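Local coordinates for protein probable ferredoxin-dependent nitrite reductase NirA (Mycobacterium tuberculosis, PDB 1ZJ8) that catalyses the six-electron reduction of sulfite to sulfide, using ferredoxin as electron donor and a siroheme and a [4Fe-4S] cluster as cofactors, at residues A[81-86]-A[429-434]; A[218-223]-A[299-304]; A[231-236]-A[256-261]. All blocks are in the same frame, centred on the assembly; numbering follows the deposited sequence.

Interaction 1: residues A[81-86]-A[429-434]; sequences TQREQG and SGIEFC. With SF4 (iron/sulfur cluster), chain D.
The cysteine-bearing loop of the [4Fe-4S] site docks onto the end of strand 79-83, where Arg83 grips two successive carbonyls, those of Phe433 and Cys434. The backbone Arg83 N gives a hydrogen bond of 2.9 Å to Phe433 O. The second bond comes from the side chain: CG lies anti to the backbone N (chi1 -172°) and the chain runs extended to NE, bringing the guanidinium alongside the loop. There Arg83 NH1 reaches Cys434 O at 3.2 Å, lying in the carbonyl plane on a lone pair, although the oxygen is tilted 30° out of the guanidinium plane and the bond is bent. Arg83 NH2 also hydrogen-bonds Tyr87 O and Thr92 OG1, which further fixes the rotation of the group. Ile431 lies over one guanidinium face, its CG1 3.3 Å above the plane and displaced toward the rim, while its CD1 approaches Arg83 NH2 at 3.6 Å. Beside this polar grip, Gln82 and Phe433 run side by side in the same direction. Gln82 NE2 meets the ring edge at Phe433 CD1, 3.5 Å away, with the amide turned 66° from the ring; Gln82 OE1 accepts from Trp148 N. The loop is also tied internally, for Gly430 O accepts from both Phe433 N and Cys434 N, which arrive on opposite faces of its plane. This turn presents Cys434 SG to the cluster iron FE3 at 2.3 Å, and Ser429 OG hydrogen-bonds the siroheme. Strand 79-83 is an outer strand of its antiparallel sheet, next to strand 104-109. Strand 144-149 of the same sheet supplies His147, stacked on Phe433, and Trp148, whose ring meets Phe433 steeply, while the cluster loop itself leads from strand 425-427 toward helix 442-455.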
loop_
_atom_site.group_PDB
_atom_site.type_symbol
_atom_site.label_atom_id
_atom_site.label_comp_id
_atom_site.label_asym_id
_atom_site.label_seq_id
_atom_site.Cartn_x
_atom_site.Cartn_y
_atom_site.Cartn_z
ATOM N N THR A 81 6.598 -14.991 6.680
ATOM C CA THR A 81 7.236 -16.162 6.072
ATOM C C THR A 81 7.118 -16.086 4.525
ATOM O O THR A 81 6.069 -15.678 4.020
ATOM C CB THR A 81 6.539 -17.427 6.632
ATOM O OG1 THR A 81 7.498 -18.477 6.812
ATOM C CG2 THR A 81 5.359 -17.865 5.754
ATOM N N GLN A 82 8.151 -16.458 3.765
ATOM C CA GLN A 82 8.034 -16.388 2.293
ATOM C C GLN A 82 7.736 -17.753 1.624
ATOM O O GLN A 82 7.970 -18.810 2.214
ATOM C CB GLN A 82 9.246 -15.665 1.661
ATOM C CG GLN A 82 10.566 -16.447 1.525
ATOM C CD GLN A 82 11.571 -15.785 0.542
ATOM O OE1 GLN A 82 12.017 -14.647 0.740
ATOM N NE2 GLN A 82 11.938 -16.524 -0.509
ATOM N N ARG A 83 7.216 -17.711 0.390
ATOM C CA ARG A 83 6.768 -18.913 -0.357
ATOM C C ARG A 83 7.940 -19.769 -0.870
ATOM O O ARG A 83 8.840 -19.267 -1.563
ATOM C CB ARG A 83 5.873 -18.527 -1.551
ATOM C CG ARG A 83 5.191 -19.715 -2.299
ATOM C CD ARG A 83 4.793 -19.333 -3.741
ATOM N NE ARG A 83 3.953 -20.301 -4.466
ATOM C CZ ARG A 83 2.641 -20.478 -4.276
ATOM N NH1 ARG A 83 1.998 -19.804 -3.331
ATOM N NH2 ARG A 83 1.960 -21.353 -5.017
ATOM N N GLU A 84 7.909 -21.065 -0.532
ATOM C CA GLU A 84 8.894 -22.026 -1.036
ATOM C C GLU A 84 8.792 -22.104 -2.563
ATOM O O GLU A 84 7.709 -21.901 -3.155
ATOM C CB GLU A 84 8.690 -23.420 -0.414
ATOM C CG GLU A 84 9.834 -24.401 -0.666
ATOM C CD GLU A 84 11.136 -23.912 -0.077
ATOM O OE1 GLU A 84 11.325 -24.090 1.134
ATOM O OE2 GLU A 84 11.962 -23.334 -0.811
ATOM N N GLN A 85 9.932 -22.401 -3.187
ATOM C CA GLN A 85 10.039 -22.465 -4.648
ATOM C C GLN A 85 9.325 -23.671 -5.245
ATOM O O GLN A 85 9.218 -24.709 -4.605
ATOM C CB GLN A 85 11.515 -22.596 -5.075
ATOM C CG GLN A 85 12.471 -21.519 -4.571
ATOM C CD GLN A 85 12.111 -20.133 -5.079
ATOM O OE1 GLN A 85 11.466 -19.987 -6.125
ATOM N NE2 GLN A 85 12.515 -19.108 -4.336
ATOM N N GLY A 86 8.863 -23.534 -6.488
ATOM C CA GLY A 86 8.387 -24.669 -7.289
ATOM C C GLY A 86 6.909 -25.012 -7.215
ATOM O O GLY A 86 6.418 -25.826 -7.996
ATOM N N SER A 429 3.265 -8.595 -5.150
ATOM C CA SER A 429 4.423 -9.490 -5.149
ATOM C C SER A 429 4.170 -10.753 -6.001
ATOM O O SER A 429 5.006 -11.144 -6.838
ATOM C CB SER A 429 4.759 -9.827 -3.719
ATOM O OG SER A 429 4.764 -8.618 -3.002
ATOM N N GLY A 430 2.999 -11.357 -5.804
ATOM C CA GLY A 430 2.599 -12.521 -6.574
ATOM C C GLY A 430 3.427 -13.742 -6.235
ATOM O O GLY A 430 4.253 -13.744 -5.293
ATOM N N ILE A 431 3.225 -14.773 -7.050
ATOM C CA ILE A 431 3.694 -16.135 -6.754
ATOM C C ILE A 431 5.218 -16.287 -6.607
ATOM O O ILE A 431 5.673 -17.320 -6.116
ATOM C CB ILE A 431 3.166 -17.118 -7.841
ATOM C CG1 ILE A 431 3.198 -18.566 -7.347
ATOM C CG2 ILE A 431 3.943 -16.958 -9.157
ATOM C CD1 ILE A 431 2.183 -19.483 -8.084
ATOM N N GLU A 432 5.994 -15.280 -7.025
ATOM C CA GLU A 432 7.462 -15.258 -6.809
ATOM C C GLU A 432 7.880 -15.363 -5.318
ATOM O O GLU A 432 8.954 -15.871 -5.003
ATOM C CB GLU A 432 8.046 -13.969 -7.425
ATOM C CG GLU A 432 9.575 -13.802 -7.406
ATOM C CD GLU A 432 10.028 -12.339 -7.261
ATOM O OE1 GLU A 432 9.203 -11.458 -6.916
ATOM O OE2 GLU A 432 11.231 -12.079 -7.465
ATOM N N PHE A 433 7.042 -14.858 -4.416
ATOM C CA PHE A 433 7.359 -14.842 -2.982
ATOM C C PHE A 433 6.124 -15.020 -2.069
ATOM O O PHE A 433 6.261 -15.352 -0.898
ATOM C CB PHE A 433 8.029 -13.504 -2.593
ATOM C CG PHE A 433 9.477 -13.327 -3.067
ATOM C CD1 PHE A 433 10.467 -14.248 -2.743
ATOM C CD2 PHE A 433 9.854 -12.179 -3.775
ATOM C CE1 PHE A 433 11.810 -14.052 -3.156
ATOM C CE2 PHE A 433 11.188 -11.978 -4.185
ATOM C CZ PHE A 433 12.162 -12.912 -3.870
ATOM N N CYS A 434 4.926 -14.796 -2.592
ATOM C CA CYS A 434 3.722 -14.776 -1.772
ATOM C C CYS A 434 3.028 -16.149 -1.684
ATOM O O CYS A 434 2.839 -16.819 -2.705
ATOM C CB CYS A 434 2.740 -13.763 -2.353
ATOM S SG CYS A 434 1.370 -13.517 -1.261
HETATM FE FE1 SF4 D . -2.491 -11.728 -2.947
HETATM FE FE2 SF4 D . -1.195 -9.527 -1.971
HETATM FE FE3 SF4 D . 0.145 -11.893 -2.286
HETATM FE FE4 SF4 D . -0.583 -10.282 -4.366
HETATM S S1 SF4 D . 0.948 -9.788 -2.718
HETATM S S2 SF4 D . -0.835 -12.594 -4.260
HETATM S S3 SF4 D . -2.666 -9.562 -3.734
HETATM S S4 SF4 D . -1.597 -11.512 -0.834
#

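Interaction 2: residues A[218-223]-A[299-304]; sequences KYKTAI and KARLKF. With SRM (siroheme), chain E.
Arg301 reaches past Lys218 to the siroheme carboxylates. From CB its CG stands beside the backbone N (chi1 -61°), 4.0 Å from siroheme O1D; the chain is bent at chi2 and chi3, and CD lies beside the same oxygen. Arg301 NE then passes Lys218 O at 3.6 Å. At CZ the flat group is covered on one face by Lys218 CG, 3.5 Å above the plane and over its centre. Arg301 NH1 makes an almost straight hydrogen bond to siroheme O1D, 3.0 Å long with an angle of 174°, the acceptor lying at the guanidinium edge. A second bond goes to siroheme O1C, whose position is less certain. The other tip, NH2, forms a salt bridge with Asp235 OD2. Lys218, Lys220 and Arg301 all belong to the siroheme pocket, where Arg301 links two carboxylate arms of the cofactor to the protein. Farther from the cofactor, Tyr219 CE1 touches Leu302 CD2 at the ring edge, 4.2 Å apart, and both side chains also pack on Phe288 of helix 277-291. Strand 219-224 runs parallel between strands 176-181 and 236-243, and Arg301 lies close to the beginning of the helix that runs on to 309.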
loop_
_atom_site.group_PDB
_atom_site.type_symbol
_atom_site.label_atom_id
_atom_site.label_comp_id
_atom_site.label_asym_id
_atom_site.label_seq_id
_atom_site.Cartn_x
_atom_site.Cartn_y
_atom_site.Cartn_z
ATOM N N LYS A 218 -5.722 -5.803 11.022
ATOM C CA LYS A 218 -4.854 -4.741 10.520
ATOM C C LYS A 218 -5.635 -3.431 10.358
ATOM O O LYS A 218 -6.854 -3.441 10.112
ATOM C CB LYS A 218 -4.184 -5.163 9.198
ATOM C CG LYS A 218 -5.116 -5.348 8.010
ATOM C CD LYS A 218 -4.356 -5.479 6.690
ATOM C CE LYS A 218 -4.081 -6.934 6.292
ATOM N NZ LYS A 218 -3.191 -7.016 5.083
ATOM N N TYR A 219 -4.900 -2.322 10.487
ATOM C CA TYR A 219 -5.454 -0.966 10.555
ATOM C C TYR A 219 -4.583 0.034 9.794
ATOM O O TYR A 219 -3.446 0.299 10.168
ATOM C CB TYR A 219 -5.527 -0.547 12.010
ATOM C CG TYR A 219 -6.230 0.757 12.319
ATOM C CD1 TYR A 219 -7.599 0.822 12.354
ATOM C CD2 TYR A 219 -5.513 1.894 12.657
ATOM C CE1 TYR A 219 -8.249 1.992 12.685
ATOM C CE2 TYR A 219 -6.156 3.069 12.999
ATOM C CZ TYR A 219 -7.536 3.114 13.017
ATOM O OH TYR A 219 -8.214 4.270 13.356
ATOM N N LYS A 220 -5.150 0.599 8.738
ATOM C CA LYS A 220 -4.419 1.401 7.782
ATOM C C LYS A 220 -4.829 2.870 7.871
ATOM O O LYS A 220 -6.030 3.207 7.848
ATOM C CB LYS A 220 -4.674 0.872 6.361
ATOM C CG LYS A 220 -3.936 -0.406 6.064
ATOM C CD LYS A 220 -4.336 -1.021 4.727
ATOM C CE LYS A 220 -3.443 -2.239 4.439
ATOM N NZ LYS A 220 -3.938 -3.158 3.371
ATOM N N THR A 221 -3.815 3.732 7.897
ATOM C CA THR A 221 -4.014 5.147 8.110
ATOM C C THR A 221 -3.330 5.990 7.015
ATOM O O THR A 221 -2.199 5.690 6.575
ATOM C CB THR A 221 -3.512 5.538 9.516
ATOM O OG1 THR A 221 -4.315 4.873 10.500
ATOM C CG2 THR A 221 -3.586 7.036 9.745
ATOM N N ALA A 222 -4.023 7.058 6.603
ATOM C CA ALA A 222 -3.481 8.021 5.669
ATOM C C ALA A 222 -3.689 9.478 6.136
ATOM O O ALA A 222 -4.805 9.871 6.476
ATOM C CB ALA A 222 -4.111 7.802 4.338
ATOM N N ILE A 223 -2.613 10.277 6.133
ATOM C CA ILE A 223 -2.681 11.695 6.529
ATOM C C ILE A 223 -1.923 12.623 5.554
ATOM O O ILE A 223 -0.703 12.497 5.436
ATOM C CB ILE A 223 -2.113 11.885 7.945
ATOM C CG1 ILE A 223 -2.973 11.137 8.970
ATOM C CG2 ILE A 223 -2.054 13.366 8.307
ATOM C CD1 ILE A 223 -2.392 11.126 10.344
ATOM N N LYS A 299 -14.383 -11.147 8.577
ATOM C CA LYS A 299 -15.436 -10.166 8.873
ATOM C C LYS A 299 -15.038 -9.366 10.120
ATOM O O LYS A 299 -15.884 -9.012 10.954
ATOM C CB LYS A 299 -16.782 -10.875 9.059
ATOM C CG LYS A 299 -18.060 -9.983 8.991
ATOM C CD LYS A 299 -19.172 -10.581 9.913
ATOM C CE LYS A 299 -20.289 -9.604 10.270
ATOM N NZ LYS A 299 -21.494 -9.775 9.421
ATOM N N ALA A 300 -13.739 -9.061 10.209
ATOM C CA ALA A 300 -13.140 -8.434 11.386
ATOM C C ALA A 300 -12.802 -6.953 11.192
ATOM O O ALA A 300 -12.678 -6.216 12.167
ATOM C CB ALA A 300 -11.884 -9.216 11.788
ATOM N N ARG A 301 -12.674 -6.520 9.941
ATOM C CA ARG A 301 -12.138 -5.192 9.628
ATOM C C ARG A 301 -13.128 -4.057 9.843
ATOM O O ARG A 301 -14.349 -4.252 9.775
ATOM C CB ARG A 301 -11.642 -5.168 8.183
ATOM C CG ARG A 301 -10.540 -6.165 7.994
ATOM C CD ARG A 301 -9.541 -5.737 7.006
ATOM N NE ARG A 301 -8.951 -4.448 7.313
ATOM C CZ ARG A 301 -8.013 -3.892 6.560
ATOM N NH1 ARG A 301 -7.552 -4.537 5.504
ATOM N NH2 ARG A 301 -7.511 -2.709 6.874
ATOM N N LEU A 302 -12.584 -2.866 10.071
ATOM C CA LEU A 302 -13.394 -1.731 10.452
ATOM C C LEU A 302 -14.487 -1.402 9.431
ATOM O O LEU A 302 -15.590 -1.002 9.812
ATOM C CB LEU A 302 -12.510 -0.514 10.687
ATOM C CG LEU A 302 -13.220 0.761 11.162
ATOM C CD1 LEU A 302 -13.990 0.470 12.442
ATOM C CD2 LEU A 302 -12.219 1.890 11.374
ATOM N N LYS A 303 -14.200 -1.576 8.144
ATOM C CA LYS A 303 -15.197 -1.305 7.091
ATOM C C LYS A 303 -16.579 -1.940 7.374
ATOM O O LYS A 303 -17.620 -1.356 7.066
ATOM C CB LYS A 303 -14.658 -1.738 5.701
ATOM C CG LYS A 303 -14.194 -3.203 5.589
ATOM C CD LYS A 303 -13.752 -3.556 4.148
ATOM C CE LYS A 303 -13.815 -5.069 3.868
ATOM N NZ LYS A 303 -13.299 -5.476 2.537
ATOM N N PHE A 304 -16.566 -3.131 7.968
ATOM C CA PHE A 304 -17.785 -3.891 8.260
ATOM C C PHE A 304 -18.627 -3.220 9.383
ATOM O O PHE A 304 -19.847 -2.961 9.216
ATOM C CB PHE A 304 -17.412 -5.348 8.641
ATOM C CG PHE A 304 -16.844 -6.167 7.488
ATOM C CD1 PHE A 304 -17.649 -6.548 6.419
ATOM C CD2 PHE A 304 -15.509 -6.571 7.488
ATOM C CE1 PHE A 304 -17.132 -7.295 5.363
ATOM C CE2 PHE A 304 -14.983 -7.335 6.426
ATOM C CZ PHE A 304 -15.794 -7.687 5.367
HETATM FE FE SRM E . -1.138 -6.603 1.561
HETATM C CHA SRM E . -1.455 -9.774 2.792
HETATM C CHB SRM E . 1.612 -7.541 -0.106
HETATM C CHC SRM E . -0.815 -3.569 0.429
HETATM C CHD SRM E . -4.573 -6.362 1.287
HETATM N NA SRM E . -0.017 -8.259 1.536
HETATM C C1A SRM E . -0.226 -9.419 2.198
HETATM C C2A SRM E . 0.976 -10.312 2.245
HETATM C CMA SRM E . 1.687 -10.127 3.550
HETATM C CDA SRM E . 0.649 -11.744 1.923
HETATM C CEA SRM E . 0.571 -12.753 3.024
HETATM O O3A SRM E . -0.285 -12.607 3.902
HETATM O O4A SRM E . 1.351 -13.715 3.065
HETATM C C3A SRM E . 1.768 -9.753 1.113
HETATM C CAA SRM E . 3.240 -9.707 1.350
HETATM C CBA SRM E . 3.719 -11.032 0.819
HETATM C CCA SRM E . 5.102 -10.917 0.266
HETATM O O1A SRM E . 5.405 -9.901 -0.397
HETATM O O2A SRM E . 5.921 -11.837 0.507
HETATM C C4A SRM E . 1.110 -8.445 0.839
HETATM N NB SRM E . 0.251 -5.703 0.499
HETATM C C1B SRM E . 1.351 -6.173 -0.091
HETATM C C2B SRM E . 2.249 -5.129 -0.692
HETATM C CMB SRM E . 3.717 -5.388 -0.504
HETATM C CDB SRM E . 1.966 -5.091 -2.157
HETATM C CEB SRM E . 2.740 -4.139 -2.998
HETATM O O3B SRM E . 3.570 -4.520 -3.852
HETATM O O4B SRM E . 2.532 -2.941 -2.809
HETATM C C3B SRM E . 1.702 -3.904 0.008
HETATM C CAB SRM E . 2.385 -3.690 1.334
HETATM C CBB SRM E . 2.332 -2.256 1.766
HETATM C CCB SRM E . 2.811 -2.123 3.183
HETATM O O1B SRM E . 3.937 -1.697 3.430
HETATM O O2B SRM E . 2.083 -2.405 4.129
HETATM C C4B SRM E . 0.314 -4.385 0.337
HETATM N NC SRM E . -2.401 -5.312 0.875
HETATM C C1C SRM E . -2.113 -4.021 0.614
HETATM C C2C SRM E . -3.205 -3.285 0.174
HETATM C CDC SRM E . -3.250 -1.931 -0.452
HETATM C CEC SRM E . -3.315 -0.704 0.371
HETATM O O3C SRM E . -3.147 -0.770 1.610
HETATM O O4C SRM E . -3.554 0.344 -0.246
HETATM C C3C SRM E . -4.249 -4.133 0.384
HETATM C CAC SRM E . -5.631 -3.679 0.042
HETATM C CBC SRM E . -6.312 -2.612 0.872
HETATM C CCC SRM E . -6.864 -3.252 2.133
HETATM O O1C SRM E . -6.087 -3.649 3.043
HETATM O O2C SRM E . -8.113 -3.382 2.203
HETATM C C4C SRM E . -3.756 -5.318 0.867
HETATM N ND SRM E . -2.693 -7.684 2.274
HETATM C C1D SRM E . -3.959 -7.483 1.872
HETATM C C2D SRM E . -4.704 -8.653 2.112
HETATM C CAD SRM E . -6.197 -8.631 2.389
HETATM C CBD SRM E . -6.661 -8.544 3.810
HETATM C CCD SRM E . -8.105 -8.386 4.194
HETATM O O1D SRM E . -8.423 -7.319 4.765
HETATM O O2D SRM E . -8.951 -9.287 3.949
HETATM C C3D SRM E . -3.831 -9.567 2.677
HETATM C CDD SRM E . -4.238 -10.760 3.498
HETATM C CED SRM E . -4.691 -10.654 4.937
HETATM O O3D SRM E . -4.528 -9.620 5.587
HETATM O O4D SRM E . -5.242 -11.606 5.507
HETATM C C4D SRM E . -2.592 -8.954 2.773
#

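Interaction 3: residues A[231-236]-A[256-261]; sequences HEINDV and GGLSTN. With SRM (siroheme), chain E.
Gly256 is pressed against the backbone of Ile233 and Asn234, and here the two loops are at their closest, with CA atoms of Ile233 and Gly256 4.2 Å apart. Gly256 has no side chain, and the position one would take is filled by Glu232 O, the carbonyl carbon of Ile233 and Asn234 O. Gly256 N gives Asn234 O a weak, bent hydrogen bond of 3.0 Å, while Ile233 O packs against Gly256 C at 3.7 Å. Next to this backbone seam the side chains of Ile233 and Leu258 cross, with Ile233 CG2 3.6 Å from Leu258 CD2. The touching parts run at 100° to each other. Both are loops at the ends of strands in the mixed sheet of the 4Fe-4S domain: the loop 231-236 leads into strand 236-243, and the loop 256-261 follows the antiparallel neighbour of that strand, 249-254. Together they line the siroheme pocket. Ile233 CD1 comes 3.4 Å from siroheme O4C; Leu258 N hydrogen-bonds siroheme O2C at 2.8 Å. The packing is looser around Asp235, whose OD1 stays 3.7 Å from Gly256 O and whose OD2 is engaged by Lys220 N as well as by Arg301. Beyond Leu258 the second loop leaves its partner altogether: Ser259 OG makes a weak hydrogen bond of 3.3 Å to siroheme O2D, and Thr260 and Asn261 are exposed to solvent.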
loop_
_atom_site.group_PDB
_atom_site.type_symbol
_atom_site.label_atom_id
_atom_site.label_comp_id
_atom_site.label_asym_id
_atom_site.label_seq_id
_atom_site.Cartn_x
_atom_site.Cartn_y
_atom_site.Cartn_z
ATOM N N HIS A 231 -6.874 7.777 0.029
ATOM C CA HIS A 231 -7.486 7.798 1.347
ATOM C C HIS A 231 -8.786 7.048 1.371
ATOM O O HIS A 231 -9.094 6.370 2.347
ATOM C CB HIS A 231 -7.713 9.221 1.813
ATOM C CG HIS A 231 -8.609 10.028 0.923
ATOM N ND1 HIS A 231 -9.913 10.328 1.258
ATOM C CD2 HIS A 231 -8.370 10.652 -0.251
ATOM C CE1 HIS A 231 -10.443 11.087 0.316
ATOM N NE2 HIS A 231 -9.524 11.306 -0.605
ATOM N N GLU A 232 -9.524 7.138 0.270
ATOM C CA GLU A 232 -10.836 6.543 0.158
ATOM C C GLU A 232 -10.867 5.059 0.540
ATOM O O GLU A 232 -11.931 4.536 0.856
ATOM C CB GLU A 232 -11.362 6.750 -1.268
ATOM C CG GLU A 232 -11.698 8.230 -1.613
ATOM C CD GLU A 232 -10.747 8.899 -2.624
ATOM O OE1 GLU A 232 -9.514 8.705 -2.543
ATOM O OE2 GLU A 232 -11.256 9.650 -3.496
ATOM N N ILE A 233 -9.714 4.389 0.529
ATOM C CA ILE A 233 -9.621 2.949 0.862
ATOM C C ILE A 233 -8.746 2.634 2.100
ATOM O O ILE A 233 -8.262 1.507 2.272
ATOM C CB ILE A 233 -9.126 2.152 -0.371
ATOM C CG1 ILE A 233 -7.744 2.654 -0.851
ATOM C CG2 ILE A 233 -10.153 2.253 -1.513
ATOM C CD1 ILE A 233 -6.637 1.628 -0.734
ATOM N N ASN A 234 -8.547 3.629 2.961
ATOM C CA ASN A 234 -7.869 3.432 4.253
ATOM C C ASN A 234 -8.919 3.282 5.397
ATOM O O ASN A 234 -10.050 3.738 5.268
ATOM C CB ASN A 234 -6.895 4.611 4.519
ATOM C CG ASN A 234 -5.550 4.469 3.766
ATOM O OD1 ASN A 234 -4.646 3.803 4.240
ATOM N ND2 ASN A 234 -5.411 5.138 2.621
ATOM N N ASP A 235 -8.554 2.621 6.490
ATOM C CA ASP A 235 -9.457 2.496 7.640
ATOM C C ASP A 235 -9.792 3.846 8.224
ATOM O O ASP A 235 -10.895 4.054 8.720
ATOM C CB ASP A 235 -8.825 1.657 8.742
ATOM C CG ASP A 235 -8.608 0.232 8.322
ATOM O OD1 ASP A 235 -9.614 -0.514 8.245
ATOM O OD2 ASP A 235 -7.436 -0.135 8.055
ATOM N N VAL A 236 -8.822 4.753 8.190
ATOM C CA VAL A 236 -9.005 6.108 8.722
ATOM C C VAL A 236 -8.137 7.089 7.924
ATOM O O VAL A 236 -6.991 6.791 7.605
ATOM C CB VAL A 236 -8.684 6.190 10.264
ATOM C CG1 VAL A 236 -7.222 5.876 10.559
ATOM C CG2 VAL A 236 -9.053 7.569 10.828
ATOM N N GLY A 256 -12.710 2.293 5.255
ATOM C CA GLY A 256 -12.253 1.899 3.914
ATOM C C GLY A 256 -11.520 0.582 3.846
ATOM O O GLY A 256 -11.024 0.095 4.856
ATOM N N GLY A 257 -11.453 0.010 2.645
ATOM C CA GLY A 257 -10.769 -1.273 2.422
ATOM C C GLY A 257 -11.188 -1.909 1.110
ATOM O O GLY A 257 -12.299 -1.653 0.629
ATOM N N LEU A 258 -10.298 -2.697 0.511
ATOM C CA LEU A 258 -10.622 -3.446 -0.712
ATOM C C LEU A 258 -10.122 -4.857 -0.593
ATOM O O LEU A 258 -8.933 -5.098 -0.770
ATOM C CB LEU A 258 -9.887 -2.923 -1.951
ATOM C CG LEU A 258 -9.623 -1.476 -2.290
ATOM C CD1 LEU A 258 -8.337 -1.446 -3.082
ATOM C CD2 LEU A 258 -10.758 -0.886 -3.104
ATOM N N SER A 259 -10.969 -5.827 -0.360
ATOM C CA SER A 259 -10.440 -7.170 -0.516
ATOM C C SER A 259 -11.407 -7.879 -1.418
ATOM O O SER A 259 -11.775 -7.370 -2.491
ATOM C CB SER A 259 -10.230 -7.848 0.852
ATOM O OG SER A 259 -9.621 -9.130 0.689
ATOM N N THR A 260 -11.877 -9.058 -0.919
ATOM C CA THR A 260 -12.967 -9.723 -1.568
ATOM C C THR A 260 -14.192 -8.840 -1.503
ATOM O O THR A 260 -15.036 -8.932 -2.364
ATOM C CB THR A 260 -13.312 -11.040 -0.881
ATOM O OG1 THR A 260 -13.830 -10.754 0.419
ATOM C CG2 THR A 260 -12.063 -11.962 -0.761
ATOM N N ASN A 261 -14.301 -7.987 -0.484
ATOM C CA ASN A 261 -15.503 -7.154 -0.302
ATOM C C ASN A 261 -15.199 -5.649 -0.185
ATOM O O ASN A 261 -15.091 -5.124 0.920
ATOM C CB ASN A 261 -16.303 -7.649 0.907
ATOM C CG ASN A 261 -17.795 -7.485 0.711
ATOM O OD1 ASN A 261 -18.265 -6.415 0.317
ATOM N ND2 ASN A 261 -18.550 -8.548 0.968
HETATM FE FE SRM E . -1.138 -6.603 1.561
HETATM C CHA SRM E . -1.455 -9.774 2.792
HETATM C CHB SRM E . 1.612 -7.541 -0.106
HETATM C CHC SRM E . -0.815 -3.569 0.429
HETATM C CHD SRM E . -4.573 -6.362 1.287
HETATM N NA SRM E . -0.017 -8.259 1.536
HETATM C C1A SRM E . -0.226 -9.419 2.198
HETATM C C2A SRM E . 0.976 -10.312 2.245
HETATM C CMA SRM E . 1.687 -10.127 3.550
HETATM C CDA SRM E . 0.649 -11.744 1.923
HETATM C CEA SRM E . 0.571 -12.753 3.024
HETATM O O3A SRM E . -0.285 -12.607 3.902
HETATM O O4A SRM E . 1.351 -13.715 3.065
HETATM C C3A SRM E . 1.768 -9.753 1.113
HETATM C CAA SRM E . 3.240 -9.707 1.350
HETATM C CBA SRM E . 3.719 -11.032 0.819
HETATM C CCA SRM E . 5.102 -10.917 0.266
HETATM O O1A SRM E . 5.405 -9.901 -0.397
HETATM O O2A SRM E . 5.921 -11.837 0.507
HETATM C C4A SRM E . 1.110 -8.445 0.839
HETATM N NB SRM E . 0.251 -5.703 0.499
HETATM C C1B SRM E . 1.351 -6.173 -0.091
HETATM C C2B SRM E . 2.249 -5.129 -0.692
HETATM C CMB SRM E . 3.717 -5.388 -0.504
HETATM C CDB SRM E . 1.966 -5.091 -2.157
HETATM C CEB SRM E . 2.740 -4.139 -2.998
HETATM O O3B SRM E . 3.570 -4.520 -3.852
HETATM O O4B SRM E . 2.532 -2.941 -2.809
HETATM C C3B SRM E . 1.702 -3.904 0.008
HETATM C CAB SRM E . 2.385 -3.690 1.334
HETATM C CBB SRM E . 2.332 -2.256 1.766
HETATM C CCB SRM E . 2.811 -2.123 3.183
HETATM O O1B SRM E . 3.937 -1.697 3.430
HETATM O O2B SRM E . 2.083 -2.405 4.129
HETATM C C4B SRM E . 0.314 -4.385 0.337
HETATM N NC SRM E . -2.401 -5.312 0.875
HETATM C C1C SRM E . -2.113 -4.021 0.614
HETATM C C2C SRM E . -3.205 -3.285 0.174
HETATM C CDC SRM E . -3.250 -1.931 -0.452
HETATM C CEC SRM E . -3.315 -0.704 0.371
HETATM O O3C SRM E . -3.147 -0.770 1.610
HETATM O O4C SRM E . -3.554 0.344 -0.246
HETATM C C3C SRM E . -4.249 -4.133 0.384
HETATM C CAC SRM E . -5.631 -3.679 0.042
HETATM C CBC SRM E . -6.312 -2.612 0.872
HETATM C CCC SRM E . -6.864 -3.252 2.133
HETATM O O1C SRM E . -6.087 -3.649 3.043
HETATM O O2C SRM E . -8.113 -3.382 2.203
HETATM C C4C SRM E . -3.756 -5.318 0.867
HETATM N ND SRM E . -2.693 -7.684 2.274
HETATM C C1D SRM E . -3.959 -7.483 1.872
HETATM C C2D SRM E . -4.704 -8.653 2.112
HETATM C CAD SRM E . -6.197 -8.631 2.389
HETATM C CBD SRM E . -6.661 -8.544 3.810
HETATM C CCD SRM E . -8.105 -8.386 4.194
HETATM O O1D SRM E . -8.423 -7.319 4.765
HETATM O O2D SRM E . -8.951 -9.287 3.949
HETATM C C3D SRM E . -3.831 -9.567 2.677
HETATM C CDD SRM E . -4.238 -10.760 3.498
HETATM C CED SRM E . -4.691 -10.654 4.937
HETATM O O3D SRM E . -4.528 -9.620 5.587
HETATM O O4D SRM E . -5.242 -11.606 5.507
HETATM C C4D SRM E . -2.592 -8.954 2.773
#

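Overall arrangement
From the N terminus the chain first passes 81-86, which meets 429-434, 343 residues later, closing the loop of interaction 1. Interaction 2 opens at 218-223 within that loop, and interaction 3, 231-236 with 256-261, opens and closes before 299-304 completes interaction 2; the three are thus nested and none cross. Interactions 2 and 3 touch, their centres 7 Å apart, and join strands, loops and the region where helix 302-309 begins, all in the first 4Fe-4S domain, around the siroheme. Interaction 1 lies with its centre 25 Å from both and ties strand 79-83 of an antiparallel sheet to the cluster loop of the second 4Fe-4S domain; siroheme and cluster lie near it.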